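Local coordinates for SUMO1 linked HERC2 ZZ domain (Small ubiquitin-related modifier 1,E3 ubiquitin-protein ligase HERC2) (Homo sapiens, PDB 6WW3) that binds two zinc ions in a ZZ-type finger of the ubiquitin ligase HERC2, which recognises the tail of SUMO1 and histone H3, at residues A[25-28]-A[34-37]; A[39-44]-A[50-55]. All coordinates share one frame; numbering follows the deposited sequence.

Interaction 1 of 2, residues A[25-28]-A[34-37]; sequences RFKC and FDFC. With ZN (zinc ion), chain C; ZN (zinc ion), chain D.
R25–C28 and F34–C37 pair as an antiparallel beta hairpin near the centre of the HERC2 ZZ finger, with R25 and D35 joined by a salt bridge on one face. F26 and F36 form the hydrogen-bonded pair: F26 N reaches F36 O at 3.0 Å, and F36 N returns to F26 O at 2.8 Å. Two residues on, C28 N donates to F34 O (2.9 Å), while K27 and D35 make the intervening non-hydrogen-bonded pair. R25, its CG anti to the backbone N (chi1 161°) and its chain extended, lays NE and NH2 side-on against the carboxylate. Both nitrogens grip the single oxygen D35 OD2 from the same face of its plane, R25 NE at 2.8 Å. That oxygen lies in the guanidinium plane, although the two planes are turned 49° apart. Replacing R25 by an alanine would probably leave the buried D35 carboxylate without its charged mate. In this zinc-binding ZZ fold the hairpin reaches both metal sites, C28 SG binding one zinc and C37 SG the other. On the D35 face, K27 bends at its end (chi4 54°) and reaches D35 OD1 through a water. On the F26 and F36 face, CE1 of F34 sits over the centre of the F36 ring, while F26 CB packs 4.2 Å from F36 CB.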
loop_
_atom_site.group_PDB
_atom_site.type_symbol
_atom_site.label_atom_id
_atom_site.label_comp_id
_atom_site.label_asym_id
_atom_site.label_seq_id
_atom_site.Cartn_x
_atom_site.Cartn_y
_atom_site.Cartn_z
ATOM N N ARG A 25 -1.542 0.842 4.071
ATOM C CA ARG A 25 -1.573 0.761 2.620
ATOM C C ARG A 25 -0.976 2.032 2.027
ATOM O O ARG A 25 -1.274 3.137 2.479
ATOM C CB ARG A 25 -3.022 0.580 2.150
ATOM C CG ARG A 25 -3.288 0.919 0.707
ATOM C CD ARG A 25 -4.778 1.039 0.419
ATOM N NE ARG A 25 -5.011 1.282 -1.005
ATOM C CZ ARG A 25 -6.172 1.618 -1.553
ATOM N NH1 ARG A 25 -7.254 1.765 -0.805
ATOM N NH2 ARG A 25 -6.243 1.809 -2.867
ATOM N N PHE A 26 -0.138 1.882 1.010
ATOM C CA PHE A 26 0.487 3.033 0.360
ATOM C C PHE A 26 0.047 3.082 -1.099
ATOM O O PHE A 26 0.520 2.291 -1.920
ATOM C CB PHE A 26 2.009 2.982 0.482
ATOM C CG PHE A 26 2.498 3.121 1.900
ATOM C CD1 PHE A 26 2.879 4.362 2.393
ATOM C CD2 PHE A 26 2.527 2.020 2.751
ATOM C CE1 PHE A 26 3.309 4.499 3.706
ATOM C CE2 PHE A 26 2.952 2.150 4.065
ATOM C CZ PHE A 26 3.349 3.396 4.535
ATOM N N LYS A 27 -0.836 4.030 -1.425
ATOM C CA LYS A 27 -1.356 4.179 -2.781
ATOM C C LYS A 27 -0.565 5.246 -3.532
ATOM O O LYS A 27 -0.410 6.368 -3.045
ATOM C CB LYS A 27 -2.841 4.550 -2.765
ATOM C CG LYS A 27 -3.416 4.761 -4.188
ATOM C CD LYS A 27 -4.929 4.987 -4.169
ATOM C CE LYS A 27 -5.484 5.344 -5.550
ATOM N NZ LYS A 27 -5.129 4.364 -6.624
ATOM N N CYS A 28 -0.063 4.900 -4.707
ATOM C CA CYS A 28 0.650 5.889 -5.508
ATOM C C CYS A 28 -0.313 6.947 -6.019
ATOM O O CYS A 28 -1.382 6.617 -6.538
ATOM C CB CYS A 28 1.374 5.239 -6.682
ATOM S SG CYS A 28 2.372 6.450 -7.564
ATOM N N PHE A 34 -2.019 1.694 -8.353
ATOM C CA PHE A 34 -0.816 1.041 -7.847
ATOM C C PHE A 34 -0.728 1.215 -6.337
ATOM O O PHE A 34 -0.786 2.342 -5.836
ATOM C CB PHE A 34 0.442 1.605 -8.530
ATOM C CG PHE A 34 1.718 0.838 -8.222
ATOM C CD1 PHE A 34 2.365 0.995 -7.005
ATOM C CD2 PHE A 34 2.267 -0.028 -9.163
ATOM C CE1 PHE A 34 3.538 0.285 -6.717
ATOM C CE2 PHE A 34 3.441 -0.726 -8.897
ATOM C CZ PHE A 34 4.079 -0.567 -7.662
ATOM N N ASP A 35 -0.538 0.106 -5.628
ATOM C CA ASP A 35 -0.469 0.096 -4.172
ATOM C C ASP A 35 0.716 -0.740 -3.712
ATOM O O ASP A 35 1.091 -1.716 -4.362
ATOM C CB ASP A 35 -1.758 -0.456 -3.543
ATOM C CG ASP A 35 -2.998 0.314 -3.967
ATOM O OD1 ASP A 35 -3.599 -0.044 -4.999
ATOM O OD2 ASP A 35 -3.389 1.258 -3.255
ATOM N N PHE A 36 1.302 -0.338 -2.580
ATOM C CA PHE A 36 2.358 -1.069 -1.886
ATOM C C PHE A 36 1.900 -1.422 -0.479
ATOM O O PHE A 36 1.285 -0.595 0.193
ATOM C CB PHE A 36 3.623 -0.215 -1.738
ATOM C CG PHE A 36 4.588 -0.315 -2.878
ATOM C CD1 PHE A 36 4.716 -1.481 -3.610
ATOM C CD2 PHE A 36 5.404 0.761 -3.192
ATOM C CE1 PHE A 36 5.635 -1.569 -4.637
ATOM C CE2 PHE A 36 6.325 0.673 -4.225
ATOM C CZ PHE A 36 6.438 -0.493 -4.944
ATOM N N CYS A 37 2.248 -2.612 -0.003
ATOM C CA CYS A 37 2.247 -2.800 1.438
ATOM C C CYS A 37 3.442 -2.049 2.032
ATOM O O CYS A 37 4.275 -1.490 1.310
ATOM C CB CYS A 37 2.274 -4.283 1.803
ATOM S SG CYS A 37 3.872 -5.081 1.526
HETATM ZN ZN ZN C . 4.123 -5.915 -0.746
HETATM ZN ZN ZN D . 3.631 5.313 -9.146
HETATM O O HOH W 1 -2.675 4.601 -7.866
HETATM O O HOH W 2 -5.230 1.760 -6.284
#

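Interaction 2 of 2, residues A[39-44]-A[50-55]; sequences TCFKTK and HTFGRI. With ZN (zinc ion), chain D; ZN (zinc ion), chain C.
F41, on the helix, and F52, at the start of the strand 52–55, meet in an edge-to-face aromatic contact that bridges the two segments. The F41 ring presents its CD1–CE1 edge to one face of F52, with F41 CE1 3.8 Å from F52 CD1. The F41 edge does not point at the middle of the F52 ring: CD1 lies above the face but is displaced toward the rim, and CE1 also packs against F52 CB. The planes are inclined by 62° and the centroids stand 5.4 Å apart, a tilted version of the T-shaped stack. F41 places its CG anti to the backbone N (chi1 172°), which carries the ring off the helix to the strand. F52 instead holds CG anti to its carbonyl carbon (chi1 -72°), and the two side chains run past each other in opposite directions. This is a purely apolar junction, without a hydrogen bond between the segments. The rings of F52 and H46 meet in another edge-to-face contact. Within the helical segment, T43 OG1 donates to T39 O at 2.9 Å from above the carbonyl plane, and C40 O accepts from both T43 N and K44 N. The segments also carry metal ligands, C40 SG at 2.2 Å from one zinc and H50 ND1 at 2.2 Å from the other. The interleaved zinc sites, one of four cysteines and one of two cysteines and two histidines, make this the cross-braced ZZ finger of the RING clan, here with its short helix packed on the sheet through F41 and F52.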
loop_
_atom_site.group_PDB
_atom_site.type_symbol
_atom_site.label_atom_id
_atom_site.label_comp_id
_atom_site.label_asym_id
_atom_site.label_seq_id
_atom_site.Cartn_x
_atom_site.Cartn_y
_atom_site.Cartn_z
ATOM N N THR A 39 6.156 -2.982 3.820
ATOM C CA THR A 39 7.475 -3.531 3.524
ATOM C C THR A 39 7.888 -3.205 2.094
ATOM O O THR A 39 8.997 -2.727 1.852
ATOM C CB THR A 39 7.506 -5.043 3.734
ATOM O OG1 THR A 39 7.186 -5.353 5.094
ATOM C CG2 THR A 39 8.903 -5.565 3.414
ATOM N N CYS A 40 6.988 -3.438 1.131
ATOM C CA CYS A 40 7.295 -3.108 -0.258
ATOM C C CYS A 40 7.532 -1.618 -0.430
ATOM O O CYS A 40 8.426 -1.209 -1.184
ATOM C CB CYS A 40 6.162 -3.566 -1.174
ATOM S SG CYS A 40 6.164 -5.322 -1.465
ATOM N N PHE A 41 6.735 -0.787 0.252
ATOM C CA PHE A 41 6.929 0.653 0.148
ATOM C C PHE A 41 8.331 1.055 0.573
ATOM O O PHE A 41 8.892 2.002 0.018
ATOM C CB PHE A 41 5.901 1.411 0.984
ATOM C CG PHE A 41 6.173 2.891 1.063
ATOM C CD1 PHE A 41 6.086 3.691 -0.077
ATOM C CD2 PHE A 41 6.519 3.483 2.264
ATOM C CE1 PHE A 41 6.343 5.052 -0.020
ATOM C CE2 PHE A 41 6.775 4.856 2.339
ATOM C CZ PHE A 41 6.694 5.640 1.197
ATOM N N LYS A 42 8.899 0.364 1.567
ATOM C CA LYS A 42 10.219 0.682 2.093
ATOM C C LYS A 42 11.360 0.062 1.291
ATOM O O LYS A 42 12.510 0.450 1.510
ATOM C CB LYS A 42 10.355 0.199 3.545
ATOM C CG LYS A 42 9.457 0.848 4.590
ATOM C CD LYS A 42 9.753 2.291 4.814
ATOM C CE LYS A 42 8.966 2.779 6.020
ATOM N NZ LYS A 42 8.987 4.267 6.149
ATOM N N THR A 43 11.098 -0.909 0.405
ATOM C CA THR A 43 12.200 -1.678 -0.182
ATOM C C THR A 43 12.170 -1.770 -1.702
ATOM O O THR A 43 13.205 -2.016 -2.327
ATOM C CB THR A 43 12.235 -3.098 0.399
ATOM O OG1 THR A 43 11.027 -3.798 0.064
ATOM C CG2 THR A 43 12.380 -3.055 1.906
ATOM N N LYS A 44 10.998 -1.657 -2.308
ATOM C CA LYS A 44 10.904 -1.800 -3.752
ATOM C C LYS A 44 11.219 -0.490 -4.447
ATOM O O LYS A 44 10.915 0.594 -3.946
ATOM C CB LYS A 44 9.518 -2.283 -4.185
ATOM C CG LYS A 44 9.381 -3.784 -4.419
ATOM C CD LYS A 44 9.624 -4.616 -3.215
ATOM C CE LYS A 44 9.080 -6.006 -3.443
ATOM N NZ LYS A 44 9.422 -6.880 -2.291
ATOM N N HIS A 50 7.216 9.823 -8.206
ATOM C CA HIS A 50 5.860 9.542 -7.712
ATOM C C HIS A 50 5.846 9.715 -6.186
ATOM O O HIS A 50 6.831 9.560 -5.581
ATOM C CB HIS A 50 5.323 8.158 -8.140
ATOM C CG HIS A 50 5.198 8.030 -9.606
ATOM N ND1 HIS A 50 4.635 6.962 -10.213
ATOM C CD2 HIS A 50 5.582 8.853 -10.594
ATOM C CE1 HIS A 50 4.661 7.124 -11.508
ATOM N NE2 HIS A 50 5.199 8.277 -11.758
ATOM N N THR A 51 4.709 10.047 -5.618
ATOM C CA THR A 51 4.514 10.169 -4.176
ATOM C C THR A 51 3.346 9.277 -3.789
ATOM O O THR A 51 2.399 9.120 -4.563
ATOM C CB THR A 51 4.229 11.615 -3.724
ATOM O OG1 THR A 51 3.043 12.092 -4.370
ATOM C CG2 THR A 51 5.401 12.539 -4.068
ATOM N N PHE A 52 3.438 8.662 -2.616
ATOM C CA PHE A 52 2.420 7.748 -2.121
ATOM C C PHE A 52 1.604 8.383 -0.997
ATOM O O PHE A 52 2.146 9.103 -0.156
ATOM C CB PHE A 52 3.069 6.455 -1.614
ATOM C CG PHE A 52 3.594 5.570 -2.702
ATOM C CD1 PHE A 52 4.772 5.886 -3.373
ATOM C CD2 PHE A 52 2.911 4.422 -3.054
ATOM C CE1 PHE A 52 5.256 5.074 -4.368
ATOM C CE2 PHE A 52 3.389 3.590 -4.054
ATOM C CZ PHE A 52 4.559 3.913 -4.711
ATOM N N GLY A 53 0.313 8.077 -0.963
ATOM C CA GLY A 53 -0.542 8.458 0.147
ATOM C C GLY A 53 -0.681 7.304 1.118
ATOM O O GLY A 53 -0.925 6.165 0.716
ATOM N N ARG A 54 -0.472 7.595 2.402
ATOM C CA ARG A 54 -0.606 6.562 3.421
ATOM C C ARG A 54 -2.068 6.412 3.827
ATOM O O ARG A 54 -2.692 7.371 4.294
ATOM C CB ARG A 54 0.235 6.881 4.651
ATOM C CG ARG A 54 0.214 5.749 5.669
ATOM C CD ARG A 54 0.712 6.232 7.032
ATOM N NE ARG A 54 2.148 6.067 7.212
ATOM C CZ ARG A 54 2.703 5.143 7.994
ATOM N NH1 ARG A 54 1.941 4.290 8.664
ATOM N NH2 ARG A 54 4.025 5.069 8.105
ATOM N N ILE A 55 -2.589 5.197 3.715
ATOM C CA ILE A 55 -3.964 4.884 4.078
ATOM C C ILE A 55 -3.884 3.801 5.143
ATOM O O ILE A 55 -3.628 2.629 4.831
ATOM C CB ILE A 55 -4.785 4.432 2.863
ATOM C CG1 ILE A 55 -4.717 5.505 1.778
ATOM C CG2 ILE A 55 -6.238 4.129 3.247
ATOM C CD1 ILE A 55 -5.207 5.069 0.432
HETATM ZN ZN ZN D . 3.631 5.313 -9.146
HETATM ZN ZN ZN C . 4.123 -5.915 -0.746
#

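Overall arrangement
Interactions 1 and 2 both reach one three-stranded antiparallel sheet, in which 25–28 lies between 35–36 and 52–55; their centres are about 6 Å apart. Probable backbone hydrogen bonds tie them together, from I55 N to R25 O at 2.7 Å and from G53 N to K27 O at 2.8 Å. Strand 35–36 leads directly into the helix of interaction 2, with C37 and C40 binding the same zinc, which C13 and C16 complete. C28 and H50 share the second ion with C31 and H46. Aromatic rings connect the contacts as well: F26 stacks on F41, and F36 meets F52 with their planes about 15° apart.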